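Local coordinates for protein tryptophanyl-tRNA synthetase (Aeropyrum pernix, PDB 3A04) that attaches L-tryptophan to tRNA(Trp) at the expense of ATP, releasing AMP and diphosphate, as a class I aminoacyl-tRNA synthetase, at residues 187-192 and 219-224. Sequence-based numbering, arbitrary orientation.
Sequences MASLTQ and DPHLRL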
ATOM      1  N   MET A 187       0.119   7.197  -0.888  1.00 28.02           N
ATOM      2  CA  MET A 187      -0.293   5.896  -1.450  1.00 29.33           C
ATOM      3  C   MET A 187      -0.567   6.026  -2.958  1.00 28.72           C
ATOM      4  O   MET A 187      -0.183   5.150  -3.781  1.00 28.21           O
ATOM      5  CB  MET A 187      -1.495   5.381  -0.680  1.00 29.99           C
ATOM      6  CG  MET A 187      -2.050   4.055  -1.213  1.00 37.11           C
ATOM      7  SD  MET A 187      -0.982   2.669  -0.629  1.00 47.75           S
ATOM      8  CE  MET A 187      -0.962   3.048   1.028  1.00 39.78           C
ATOM      9  N   ALA A 188      -1.290   7.070  -3.356  1.00 28.56           N
ATOM     10  CA  ALA A 188      -1.605   7.180  -4.795  1.00 27.49           C
ATOM     11  C   ALA A 188      -0.385   7.281  -5.693  1.00 28.45           C
ATOM     12  O   ALA A 188      -0.373   6.777  -6.827  1.00 29.20           O
ATOM     13  CB  ALA A 188      -2.521   8.390  -5.026  1.00 30.12           C
ATOM     14  N   SER A 189       0.629   8.014  -5.226  1.00 28.90           N
ATOM     15  CA  SER A 189       1.825   8.166  -6.004  1.00 28.95           C
ATOM     16  C   SER A 189       2.563   6.812  -6.207  1.00 26.56           C
ATOM     17  O   SER A 189       2.964   6.462  -7.311  1.00 25.88           O
ATOM     18  CB  SER A 189       2.707   9.193  -5.311  1.00 30.41           C
ATOM     19  OG  SER A 189       3.899   9.239  -6.041  1.00 36.94           O
ATOM     20  N   LEU A 190       2.733   6.049  -5.144  1.00 26.24           N
ATOM     21  CA  LEU A 190       3.340   4.699  -5.288  1.00 27.07           C
ATOM     22  C   LEU A 190       2.475   3.789  -6.161  1.00 25.53           C
ATOM     23  O   LEU A 190       2.994   2.960  -6.899  1.00 25.53           O
ATOM     24  CB  LEU A 190       3.538   3.999  -3.932  1.00 25.92           C
ATOM     25  CG  LEU A 190       4.347   4.748  -2.844  1.00 30.15           C
ATOM     26  CD1 LEU A 190       4.296   4.036  -1.486  1.00 33.32           C
ATOM     27  CD2 LEU A 190       5.781   4.891  -3.245  1.00 36.36           C
ATOM     28  N   THR A 191       1.160   3.900  -6.030  1.00 26.24           N
ATOM     29  CA  THR A 191       0.250   2.957  -6.750  1.00 25.20           C
ATOM     30  C   THR A 191       0.328   3.313  -8.240  1.00 25.65           C
ATOM     31  O   THR A 191       0.306   2.471  -9.115  1.00 23.89           O
ATOM     32  CB  THR A 191      -1.223   3.119  -6.177  1.00 25.24           C
ATOM     33  OG1 THR A 191      -1.219   2.746  -4.787  1.00 24.67           O
ATOM     34  CG2 THR A 191      -2.210   2.211  -6.858  1.00 26.83           C
ATOM     35  N   GLN A 192       0.403   4.618  -8.546  1.00 24.75           N
ATOM     36  CA  GLN A 192       0.508   4.976  -9.933  1.00 26.47           C
ATOM     37  C   GLN A 192       1.791   4.476 -10.514  1.00 26.35           C
ATOM     38  O   GLN A 192       1.830   4.153 -11.695  1.00 25.91           O
ATOM     39  CB  GLN A 192       0.370   6.525 -10.023  1.00 28.86           C
ATOM     40  CG  GLN A 192      -0.258   7.033 -11.194  1.00 39.11           C
ATOM     41  CD  GLN A 192      -0.016   8.570 -11.375  1.00 45.18           C
ATOM     42  OE1 GLN A 192       0.053   9.082 -12.530  1.00 45.19           O
ATOM     43  NE2 GLN A 192       0.140   9.284 -10.242  1.00 33.71           N
ATOM     44  N   ASP A 219       5.013  14.708 -16.469  1.00 37.57           N
ATOM     45  CA  ASP A 219       6.325  14.082 -16.492  1.00 36.25           C
ATOM     46  C   ASP A 219       6.992  13.906 -15.129  1.00 35.20           C
ATOM     47  O   ASP A 219       7.726  12.929 -14.944  1.00 35.56           O
ATOM     48  CB  ASP A 219       7.277  14.773 -17.499  1.00 36.40           C
ATOM     49  CG  ASP A 219       8.423  13.884 -17.885  1.00 36.99           C
ATOM     50  OD1 ASP A 219       8.191  12.762 -18.471  1.00 35.30           O
ATOM     51  OD2 ASP A 219       9.549  14.286 -17.561  1.00 33.71           O
ATOM     52  N   PRO A 220       6.782  14.843 -14.173  1.00 34.82           N
ATOM     53  CA  PRO A 220       7.456  14.646 -12.858  1.00 35.01           C
ATOM     54  C   PRO A 220       7.148  13.293 -12.215  1.00 34.89           C
ATOM     55  O   PRO A 220       8.095  12.632 -11.687  1.00 34.09           O
ATOM     56  CB  PRO A 220       6.935  15.762 -11.996  1.00 33.95           C
ATOM     57  CG  PRO A 220       6.692  16.928 -13.059  1.00 36.14           C
ATOM     58  CD  PRO A 220       6.083  16.141 -14.234  1.00 35.55           C
ATOM     59  N   HIS A 221       5.883  12.871 -12.278  1.00 32.76           N
ATOM     60  CA  HIS A 221       5.571  11.522 -11.727  1.00 32.63           C
ATOM     61  C   HIS A 221       6.210  10.386 -12.529  1.00 31.12           C
ATOM     62  O   HIS A 221       6.671   9.339 -11.984  1.00 31.62           O
ATOM     63  CB  HIS A 221       4.041  11.248 -11.554  1.00 32.95           C
ATOM     64  CG  HIS A 221       3.798   9.906 -10.941  1.00 34.28           C
ATOM     65  ND1 HIS A 221       3.662   8.756 -11.688  1.00 35.99           N
ATOM     66  CD2 HIS A 221       3.823   9.516  -9.646  1.00 37.64           C
ATOM     67  CE1 HIS A 221       3.581   7.713 -10.873  1.00 35.86           C
ATOM     68  NE2 HIS A 221       3.663   8.156  -9.628  1.00 36.02           N
ATOM     69  N   LEU A 222       6.214  10.531 -13.843  1.00 29.78           N
ATOM     70  CA  LEU A 222       6.884   9.544 -14.688  1.00 29.58           C
ATOM     71  C   LEU A 222       8.411   9.419 -14.403  1.00 29.78           C
ATOM     72  O   LEU A 222       8.987   8.368 -14.493  1.00 26.19           O
ATOM     73  CB  LEU A 222       6.714   9.992 -16.113  1.00 32.08           C
ATOM     74  CG  LEU A 222       6.891   8.986 -17.207  1.00 39.83           C
ATOM     75  CD1 LEU A 222       6.113   7.707 -16.860  1.00 39.09           C
ATOM     76  CD2 LEU A 222       6.246   9.632 -18.464  1.00 40.10           C
ATOM     77  N   ARG A 223       9.052  10.522 -14.029  1.00 29.72           N
ATOM     78  CA  ARG A 223      10.461  10.485 -13.759  1.00 31.02           C
ATOM     79  C   ARG A 223      10.663   9.798 -12.413  1.00 30.01           C
ATOM     80  O   ARG A 223      11.654   9.087 -12.212  1.00 30.83           O
ATOM     81  CB  ARG A 223      10.997  11.961 -13.762  1.00 31.58           C
ATOM     82  CG  ARG A 223      11.105  12.522 -15.196  1.00 33.60           C
ATOM     83  CD  ARG A 223      12.023  13.805 -15.242  1.00 36.82           C
ATOM     84  NE  ARG A 223      11.751  14.741 -14.146  1.00 36.13           N
ATOM     85  CZ  ARG A 223      10.922  15.785 -14.238  1.00 38.45           C
ATOM     86  NH1 ARG A 223      10.265  16.001 -15.355  1.00 37.93           N
ATOM     87  NH2 ARG A 223      10.737  16.618 -13.227  1.00 36.14           N
ATOM     88  N   LEU A 224       9.764  10.041 -11.464  1.00 30.73           N
ATOM     89  CA  LEU A 224       9.891   9.352 -10.179  1.00 31.53           C
ATOM     90  C   LEU A 224       9.709   7.814 -10.421  1.00 30.75           C
ATOM     91  O   LEU A 224      10.432   7.009  -9.854  1.00 31.19           O
ATOM     92  CB  LEU A 224       8.884   9.851  -9.139  1.00 31.98           C
ATOM     93  CG  LEU A 224       8.784   9.048  -7.826  1.00 36.32           C
ATOM     94  CD1 LEU A 224      10.130   9.161  -7.025  1.00 39.26           C
ATOM     95  CD2 LEU A 224       7.575   9.497  -6.928  1.00 38.06           C
TER
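With CG of H221 swung trans to its backbone N (chi1 -177°) and the ring plane turned across the CA-CB-CG plane, the imidazole reaches across to helix 183-197 and slides under the extended side chain of Q192. H221 NE2 donates to the carbonyl oxygen S189 O at 3.0 Å, an almost straight bond (N-H...O 163°). The acceptor lies close to the ring plane, at its edge, while the donor is tilted somewhat from the carbonyl plane. The Q192 amide stacks on one ring face, the two planes almost parallel, with Q192 NE2 over the ring centre and Q192 CD 3.7 Å from H221 ND1. Nearer the backbone, Q192 CB approaches H221 CE1 to 3.5 Å. Y178 OH of helix 171-178 hydrogen-bonds Q192 NE2, which probably steadies the amide over the imidazole; edge bond and face stack together would limit rotation of the ring. In the Rossmann-type catalytic domain of class I synthetases, helix 219-231 follows parallel strand 210-215 of the central sheet; helix 183-197 precedes that strand, and the short segment axes pass 10.4 Å apart at -68°. The H221 side chain spans the gap between the two helices. At the edge of the ring, beside CD2, lies S189 OG, 3.6 Å from H221 CD2 and 3.8 Å from L224 CD2. The opposite flank of helix 183-197 meets helix 156-165 through L190 and T191, and L190 packs on M187 of the second subunit. At the start of helix 219-231, D219 OD2 forms a salt bridge with R223 NH1, while D219 OD1 takes a salt bridge from R56 and a hydrogen bond from Y245 OH.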